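Local coordinates for protein rhizavidin (Rhizobium etli, PDB 3EW1) that binds biotin with high affinity as a dimeric member of the avidin family, at residues Gly47-Gly59 with Phe68-Asn80. Residues are numbered along the deposited sequence; the frame is centred on the assembly and turned at random.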
loop_
_atom_site.group_PDB
_atom_site.type_symbol
_atom_site.label_atom_id
_atom_site.label_comp_id
_atom_site.label_asym_id
_atom_site.label_seq_id
_atom_site.Cartn_x
_atom_site.Cartn_y
_atom_site.Cartn_z
ATOM N N GLY B 47 -0.496 -21.449 -10.851
ATOM C CA GLY B 47 0.113 -22.313 -9.840
ATOM C C GLY B 47 0.179 -21.745 -8.426
ATOM O O GLY B 47 0.736 -22.389 -7.517
ATOM N N THR B 48 -0.397 -20.558 -8.214
ATOM C CA THR B 48 -0.361 -19.911 -6.894
ATOM C C THR B 48 -1.603 -20.234 -6.068
ATOM O O THR B 48 -2.629 -20.635 -6.601
ATOM C CB THR B 48 -0.253 -18.372 -6.998
ATOM O OG1 THR B 48 -1.412 -17.877 -7.647
ATOM C CG2 THR B 48 0.986 -17.915 -7.809
ATOM N N GLY B 49 -1.506 -20.066 -4.756
ATOM C CA GLY B 49 -2.696 -20.174 -3.888
ATOM C C GLY B 49 -3.562 -18.925 -3.988
ATOM O O GLY B 49 -3.190 -17.947 -4.651
ATOM N N CYS B 50 -4.721 -18.936 -3.335
ATOM C CA CYS B 50 -5.523 -17.735 -3.238
ATOM C C CYS B 50 -5.894 -17.152 -4.600
ATOM O O CYS B 50 -5.796 -15.944 -4.814
ATOM C CB CYS B 50 -4.784 -16.693 -2.370
ATOM S SG CYS B 50 -4.734 -17.123 -0.607
ATOM N N GLN B 51 -6.316 -18.040 -5.487
ATOM C CA GLN B 51 -6.834 -17.618 -6.799
ATOM C C GLN B 51 -8.354 -17.499 -6.805
ATOM O O GLN B 51 -9.041 -18.144 -6.021
ATOM C CB GLN B 51 -6.400 -18.559 -7.948
ATOM C CG GLN B 51 -4.902 -18.690 -8.141
ATOM C CD GLN B 51 -4.539 -19.465 -9.407
ATOM O OE1 GLN B 51 -5.118 -19.237 -10.471
ATOM N NE2 GLN B 51 -3.595 -20.389 -9.288
ATOM N N ASN B 52 -8.886 -16.692 -7.730
ATOM C CA ASN B 52 -10.315 -16.664 -8.051
ATOM C C ASN B 52 -11.266 -16.218 -6.943
ATOM O O ASN B 52 -12.436 -16.596 -6.949
ATOM C CB ASN B 52 -10.801 -18.038 -8.556
ATOM C CG ASN B 52 -9.891 -18.655 -9.578
ATOM O OD1 ASN B 52 -9.590 -18.042 -10.603
ATOM N ND2 ASN B 52 -9.445 -19.896 -9.314
ATOM N N SER B 53 -10.777 -15.462 -5.963
ATOM C CA SER B 53 -11.661 -14.836 -4.968
ATOM C C SER B 53 -11.127 -13.436 -4.674
ATOM O O SER B 53 -9.922 -13.198 -4.830
ATOM C CB SER B 53 -11.807 -15.682 -3.672
ATOM O OG SER B 53 -10.610 -15.742 -2.934
ATOM N N PRO B 54 -12.023 -12.490 -4.324
ATOM C CA PRO B 54 -11.524 -11.104 -4.222
ATOM C C PRO B 54 -10.889 -10.838 -2.887
ATOM O O PRO B 54 -11.450 -11.256 -1.856
ATOM C CB PRO B 54 -12.798 -10.239 -4.384
ATOM C CG PRO B 54 -13.946 -11.168 -3.891
ATOM C CD PRO B 54 -13.475 -12.593 -4.054
ATOM N N TYR B 55 -9.760 -10.131 -2.934
ATOM C CA TYR B 55 -9.001 -9.707 -1.747
ATOM C C TYR B 55 -8.994 -8.186 -1.677
ATOM O O TYR B 55 -8.756 -7.529 -2.682
ATOM C CB TYR B 55 -7.583 -10.225 -1.848
ATOM C CG TYR B 55 -7.546 -11.690 -1.555
ATOM C CD1 TYR B 55 -7.747 -12.616 -2.573
ATOM C CD2 TYR B 55 -7.361 -12.174 -0.239
ATOM C CE1 TYR B 55 -7.762 -13.996 -2.323
ATOM C CE2 TYR B 55 -7.328 -13.553 -0.005
ATOM C CZ TYR B 55 -7.548 -14.455 -1.053
ATOM O OH TYR B 55 -7.576 -15.822 -0.913
ATOM N N PRO B 56 -9.240 -7.613 -0.494
ATOM C CA PRO B 56 -9.225 -6.148 -0.364
ATOM C C PRO B 56 -7.870 -5.575 -0.743
ATOM O O PRO B 56 -6.803 -6.151 -0.484
ATOM C CB PRO B 56 -9.480 -5.934 1.150
ATOM C CG PRO B 56 -10.289 -7.178 1.549
ATOM C CD PRO B 56 -9.587 -8.281 0.781
ATOM N N LEU B 57 -7.927 -4.421 -1.389
ATOM C CA LEU B 57 -6.740 -3.671 -1.695
ATOM C C LEU B 57 -6.908 -2.251 -1.241
ATOM O O LEU B 57 -8.010 -1.697 -1.239
ATOM C CB LEU B 57 -6.497 -3.779 -3.199
ATOM C CG LEU B 57 -6.343 -2.871 -4.396
ATOM C CD1 LEU B 57 -6.076 -1.352 -4.288
ATOM C CD2 LEU B 57 -5.439 -3.567 -5.417
ATOM N N THR B 58 -5.804 -1.661 -0.826
ATOM C CA THR B 58 -5.820 -0.266 -0.387
ATOM C C THR B 58 -4.529 0.391 -0.844
ATOM O O THR B 58 -3.533 -0.271 -1.014
ATOM C CB THR B 58 -5.986 -0.210 1.127
ATOM O OG1 THR B 58 -6.223 1.134 1.544
ATOM C CG2 THR B 58 -4.784 -0.792 1.757
ATOM N N GLY B 59 -4.519 1.698 -1.032
ATOM C CA GLY B 59 -3.358 2.338 -1.658
ATOM C C GLY B 59 -3.451 3.854 -1.589
ATOM O O GLY B 59 -4.435 4.410 -1.033
ATOM N N PHE B 68 0.026 0.424 -3.770
ATOM C CA PHE B 68 -1.136 -0.252 -3.228
ATOM C C PHE B 68 -0.731 -1.586 -2.621
ATOM O O PHE B 68 0.358 -2.122 -2.889
ATOM C CB PHE B 68 -2.277 -0.368 -4.259
ATOM C CG PHE B 68 -1.921 -1.091 -5.530
ATOM C CD1 PHE B 68 -1.351 -0.400 -6.607
ATOM C CD2 PHE B 68 -2.169 -2.445 -5.666
ATOM C CE1 PHE B 68 -1.050 -1.059 -7.799
ATOM C CE2 PHE B 68 -1.886 -3.120 -6.875
ATOM C CZ PHE B 68 -1.309 -2.420 -7.918
ATOM N N SER B 69 -1.634 -2.143 -1.828
ATOM C CA SER B 69 -1.296 -3.247 -0.878
ATOM C C SER B 69 -2.430 -4.261 -0.772
ATOM O O SER B 69 -3.611 -3.864 -0.753
ATOM C CB SER B 69 -1.082 -2.655 0.521
ATOM O OG SER B 69 -0.022 -1.711 0.569
ATOM N N VAL B 70 -2.081 -5.554 -0.676
ATOM C CA VAL B 70 -3.071 -6.624 -0.541
ATOM C C VAL B 70 -2.525 -7.583 0.509
ATOM O O VAL B 70 -1.374 -7.990 0.429
ATOM C CB VAL B 70 -3.308 -7.369 -1.906
ATOM C CG1 VAL B 70 -4.157 -8.600 -1.746
ATOM C CG2 VAL B 70 -3.947 -6.417 -2.968
ATOM N N GLY B 71 -3.338 -7.882 1.534
ATOM C CA GLY B 71 -3.064 -9.003 2.458
ATOM C C GLY B 71 -3.801 -10.236 1.933
ATOM O O GLY B 71 -4.924 -10.117 1.411
ATOM N N TRP B 72 -3.184 -11.417 2.042
ATOM C CA TRP B 72 -3.735 -12.609 1.391
ATOM C C TRP B 72 -4.675 -13.484 2.265
ATOM O O TRP B 72 -4.602 -14.707 2.243
ATOM C CB TRP B 72 -2.612 -13.417 0.736
ATOM C CG TRP B 72 -1.997 -12.623 -0.435
ATOM C CD1 TRP B 72 -0.770 -12.012 -0.444
ATOM C CD2 TRP B 72 -2.636 -12.283 -1.679
ATOM N NE1 TRP B 72 -0.587 -11.353 -1.667
ATOM C CE2 TRP B 72 -1.716 -11.517 -2.430
ATOM C CE3 TRP B 72 -3.865 -12.595 -2.239
ATOM C CZ2 TRP B 72 -2.012 -11.039 -3.731
ATOM C CZ3 TRP B 72 -4.166 -12.127 -3.526
ATOM C CH2 TRP B 72 -3.249 -11.329 -4.240
ATOM N N ASN B 73 -5.592 -12.826 2.967
ATOM C CA ASN B 73 -6.681 -13.482 3.676
ATOM C C ASN B 73 -7.952 -12.685 3.496
ATOM O O ASN B 73 -8.008 -11.534 3.895
ATOM C CB ASN B 73 -6.378 -13.639 5.187
ATOM C CG ASN B 73 -7.409 -14.539 5.903
ATOM O OD1 ASN B 73 -8.283 -15.152 5.292
ATOM N ND2 ASN B 73 -7.271 -14.641 7.213
ATOM N N ASN B 74 -8.961 -13.305 2.888
ATOM C CA ASN B 74 -10.291 -12.722 2.729
ATOM C C ASN B 74 -11.412 -13.558 3.435
ATOM O O ASN B 74 -12.591 -13.265 3.252
ATOM C CB ASN B 74 -10.580 -12.541 1.225
ATOM C CG ASN B 74 -10.551 -13.855 0.479
ATOM O OD1 ASN B 74 -10.352 -14.934 1.085
ATOM N ND2 ASN B 74 -10.744 -13.791 -0.833
ATOM N N SER B 75 -11.023 -14.579 4.216
ATOM C CA SER B 75 -11.918 -15.587 4.884
ATOM C C SER B 75 -12.414 -16.702 3.960
ATOM O O SER B 75 -13.092 -17.631 4.363
ATOM C CB SER B 75 -13.103 -14.971 5.679
ATOM O OG SER B 75 -14.146 -14.555 4.788
ATOM N N THR B 76 -12.097 -16.598 2.678
ATOM C CA THR B 76 -12.321 -17.695 1.760
ATOM C C THR B 76 -11.034 -18.521 1.661
ATOM O O THR B 76 -11.058 -19.754 1.765
ATOM C CB THR B 76 -12.775 -17.191 0.367
ATOM O OG1 THR B 76 -14.104 -16.658 0.486
ATOM C CG2 THR B 76 -12.781 -18.339 -0.702
ATOM N N GLU B 77 -9.903 -17.849 1.489
ATOM C CA GLU B 77 -8.630 -18.552 1.478
ATOM C C GLU B 77 -7.579 -17.648 2.060
ATOM O O GLU B 77 -7.486 -16.459 1.709
ATOM C CB GLU B 77 -8.264 -19.053 0.082
ATOM C CG GLU B 77 -7.101 -19.990 0.013
ATOM C CD GLU B 77 -6.843 -20.523 -1.396
ATOM O OE1 GLU B 77 -7.738 -20.352 -2.251
ATOM O OE2 GLU B 77 -5.732 -21.084 -1.627
ATOM N N ASN B 78 -6.784 -18.229 2.943
ATOM C CA ASN B 78 -5.680 -17.553 3.609
ATOM C C ASN B 78 -4.331 -18.099 3.140
ATOM O O ASN B 78 -4.019 -19.277 3.342
ATOM C CB ASN B 78 -5.820 -17.684 5.140
ATOM C CG ASN B 78 -4.645 -17.077 5.913
ATOM O OD1 ASN B 78 -3.932 -16.200 5.413
ATOM N ND2 ASN B 78 -4.448 -17.536 7.164
ATOM N N CYS B 79 -3.514 -17.231 2.561
ATOM C CA CYS B 79 -2.185 -17.618 2.080
ATOM C C CYS B 79 -1.074 -17.019 2.940
ATOM O O CYS B 79 0.106 -17.132 2.605
ATOM C CB CYS B 79 -1.989 -17.247 0.600
ATOM S SG CYS B 79 -3.011 -18.315 -0.478
ATOM N N ASN B 80 -1.456 -16.415 4.069
ATOM C CA ASN B 80 -0.474 -15.965 5.078
ATOM C C ASN B 80 0.687 -15.182 4.461
ATOM O O ASN B 80 1.847 -15.554 4.603
ATOM C CB ASN B 80 0.071 -17.179 5.885
ATOM C CG ASN B 80 0.831 -16.748 7.129
ATOM O OD1 ASN B 80 0.478 -15.754 7.779
ATOM N ND2 ASN B 80 1.869 -17.501 7.475
HETATM O O HOH W 1 -6.964 -20.895 -4.947
HETATM O O HOH W 2 -9.615 -18.283 -3.391
HETATM O O HOH W 3 -6.235 -7.764 1.594
#
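The Tyr55 ring is held between Trp72 and Asn74, which take its opposite faces in different ways; a tyrosine suits the place because it offers two flat faces and a hydroxyl at its far end. The indole turns its edge to one face in an edge-to-face pair, centroids 5.1 Å apart and planes at 62°. Over the opposite face lies the Asn74 amide, nearly parallel to the ring, with ND2 3.2 Å above its plane. At the rim, Tyr55 OH donates to Glu77 O (2.7 Å) from above the carbonyl plane, which fixes the far end of the ring.

Among the polar bonds, Asn74 does double duty. Its CG sits between backbone N and carbonyl carbon (chi1 60°), turning the amide back over Tyr55, where ND2 gives both hydrogens in the amide plane, to Ser53 OG and to Pro54 O (2.8 Å). OD1 accepts from Thr76 N, an Asx turn, and also from Glu77 N, which extends it to an Asx motif. A leucine here would probably leave Pro54 O and those two N-H groups without their mates, freeing the 74-77 loop to shift. The extended Glu77 chain reaches Cys50 N with OE2 (2.9 Å), met from above the carboxylate plane, while two waters link OE1 to Gln51 and Ser53.

The covalent tie is the Cys50-Cys79 disulfide (SG to SG 2.1 Å), which fastens the biotin-site loop holding Gly49 to the start of strand 78-92.

Apolar packing and sheet bonds continue the contact: Leu57 CD2 meets Phe68 CD2 at 3.5 Å, and Thr58 pairs with Ser69 through two backbone hydrogen bonds. Side-chain-less Gly59 lets Phe68 come close.

Strands 54-62 and 65-71 form an antiparallel hairpin of the avidin barrel, flanked by strands 36-42 and 78-92; Trp72 NE1 is hydrogen-bonded to Thr83 OG1, its indole lies against biotin-binding Ser81, and Thr58 and Ser69 each meet their counterpart in the second subunit.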